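Local coordinates for protein interacting with Hsp90 1 (Saccharomyces cerevisiae, PDB 4CGU) that takes part in pre-rRNA processing and is required for the interaction of NOP58 with snoRNA, this chain being its C-terminal CS domain, at residues Pro113-Phe117 against Ala118-Leu122. Numbering follows the deposited sequence.
Sequences PSYNF and AENIL
A beta hairpin with a four-residue loop and a G1 bulge closes here, strand 114-116 turning through Phe117-Ala118-Glu119-Asn120 into strand 121-123, with Asn120 and Ile121 both facing Asn116. The firm rung is Asn116 N to Ile121 O, 3.0 Å and nearly straight at 173°; Asn116 O receives two weak bonds in return, from the backbone amides of Asn120 and Ile121. Asn120 takes the bulge position with a left-handed backbone. On the face shared by Asn116 and Ile121, Asn116 OD1 accepts from backbone Glu119 N at 3.0 Å, the donor tilted out of the carbonyl plane. Over the side-chain amide of Asn116 lies the Glu119 carboxylate, the two planes stacked 11° apart; Glu119 OE1, 3.4 Å from Asn116 CG, is also hydrogen-bonded to Tyr123 OH. On the other face Tyr115 has its CG anti to the backbone N (chi1 175°), and Tyr115 OH donates to Asn120 OD1 at 2.5 Å, OD1 lying at the ring's edge and the Asn120 amide almost perpendicular to the ring. Leu122 CD1 packs against Tyr115 CB at 4.2 Å. Tyr115 and Asn120 also rest on Leu132 and Val138, while strand 121-123 pairs onward with strand 129-131 and strand 114-116 continues the sheet into a strand of another protein chain.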
loop_
_atom_site.group_PDB
_atom_site.type_symbol
_atom_site.label_atom_id
_atom_site.label_comp_id
_atom_site.label_asym_id
_atom_site.label_seq_id
_atom_site.Cartn_x
_atom_site.Cartn_y
_atom_site.Cartn_z
ATOM N N PRO B 113 9.075 -3.449 9.831
ATOM C CA PRO B 113 7.735 -4.039 9.833
ATOM C C PRO B 113 7.278 -4.490 8.453
ATOM O O PRO B 113 7.689 -3.936 7.432
ATOM C CB PRO B 113 6.845 -2.895 10.338
ATOM C CG PRO B 113 7.779 -1.943 11.017
ATOM C CD PRO B 113 9.053 -2.036 10.241
ATOM N N SER B 114 6.418 -5.498 8.439
ATOM C CA SER B 114 5.839 -5.999 7.204
ATOM C C SER B 114 4.395 -6.412 7.454
ATOM O O SER B 114 4.048 -6.823 8.548
ATOM C CB SER B 114 6.645 -7.191 6.681
ATOM O OG SER B 114 6.623 -8.251 7.619
ATOM N N TYR B 115 3.547 -6.294 6.442
ATOM C CA TYR B 115 2.156 -6.678 6.586
ATOM C C TYR B 115 1.840 -7.857 5.685
ATOM O O TYR B 115 2.020 -7.783 4.471
ATOM C CB TYR B 115 1.230 -5.508 6.244
ATOM C CG TYR B 115 -0.235 -5.876 6.269
ATOM C CD1 TYR B 115 -0.871 -6.198 7.460
ATOM C CD2 TYR B 115 -0.985 -5.898 5.099
ATOM C CE1 TYR B 115 -2.213 -6.531 7.485
ATOM C CE2 TYR B 115 -2.328 -6.232 5.114
ATOM C CZ TYR B 115 -2.935 -6.548 6.310
ATOM O OH TYR B 115 -4.270 -6.876 6.327
ATOM N N ASN B 116 1.365 -8.937 6.294
ATOM C CA ASN B 116 0.955 -10.134 5.573
ATOM C C ASN B 116 -0.547 -10.086 5.265
ATOM O O ASN B 116 -1.371 -10.122 6.174
ATOM C CB ASN B 116 1.298 -11.378 6.397
ATOM C CG ASN B 116 1.118 -12.664 5.614
ATOM O OD1 ASN B 116 -0.001 -13.032 5.251
ATOM N ND2 ASN B 116 2.221 -13.352 5.345
ATOM N N PHE B 117 -0.894 -10.009 3.984
ATOM C CA PHE B 117 -2.278 -9.769 3.575
ATOM C C PHE B 117 -3.248 -10.883 3.978
ATOM O O PHE B 117 -4.326 -10.612 4.505
ATOM C CB PHE B 117 -2.364 -9.537 2.058
ATOM C CG PHE B 117 -1.487 -8.416 1.556
ATOM C CD1 PHE B 117 -1.892 -7.095 1.665
ATOM C CD2 PHE B 117 -0.268 -8.689 0.956
ATOM C CE1 PHE B 117 -1.091 -6.069 1.202
ATOM C CE2 PHE B 117 0.531 -7.670 0.483
ATOM C CZ PHE B 117 0.119 -6.352 0.617
ATOM N N ALA B 118 -2.867 -12.129 3.718
ATOM C CA ALA B 118 -3.738 -13.272 3.986
ATOM C C ALA B 118 -3.904 -13.537 5.477
ATOM O O ALA B 118 -4.978 -13.921 5.927
ATOM C CB ALA B 118 -3.216 -14.525 3.276
ATOM N N GLU B 119 -2.839 -13.323 6.241
ATOM C CA GLU B 119 -2.886 -13.537 7.680
ATOM C C GLU B 119 -3.524 -12.353 8.385
ATOM O O GLU B 119 -4.060 -12.495 9.485
ATOM C CB GLU B 119 -1.481 -13.741 8.234
ATOM C CG GLU B 119 -0.789 -15.011 7.782
ATOM C CD GLU B 119 0.663 -15.025 8.200
ATOM O OE1 GLU B 119 1.116 -14.013 8.774
ATOM O OE2 GLU B 119 1.356 -16.035 7.958
ATOM N N ASN B 120 -3.471 -11.190 7.741
ATOM C CA ASN B 120 -3.846 -9.933 8.378
ATOM C C ASN B 120 -3.029 -9.724 9.662
ATOM O O ASN B 120 -3.563 -9.375 10.715
ATOM C CB ASN B 120 -5.356 -9.871 8.639
ATOM C CG ASN B 120 -5.825 -8.482 9.038
ATOM O OD1 ASN B 120 -5.311 -7.475 8.554
ATOM N ND2 ASN B 120 -6.801 -8.424 9.931
ATOM N N ILE B 121 -1.725 -9.953 9.554
ATOM C CA ILE B 121 -0.807 -9.770 10.671
ATOM C C ILE B 121 0.262 -8.745 10.320
ATOM O O ILE B 121 0.885 -8.820 9.260
ATOM C CB ILE B 121 -0.082 -11.085 11.039
ATOM C CG1 ILE B 121 -1.056 -12.118 11.605
ATOM C CG2 ILE B 121 1.042 -10.821 12.035
ATOM C CD1 ILE B 121 -0.382 -13.433 11.971
ATOM N N LEU B 122 0.470 -7.790 11.218
ATOM C CA LEU B 122 1.544 -6.827 11.070
ATOM C C LEU B 122 2.747 -7.276 11.884
ATOM O O LEU B 122 2.740 -7.206 13.103
ATOM C CB LEU B 122 1.091 -5.442 11.534
ATOM C CG LEU B 122 2.166 -4.355 11.440
ATOM C CD1 LEU B 122 2.630 -4.169 10.000
ATOM C CD2 LEU B 122 1.651 -3.046 12.002
#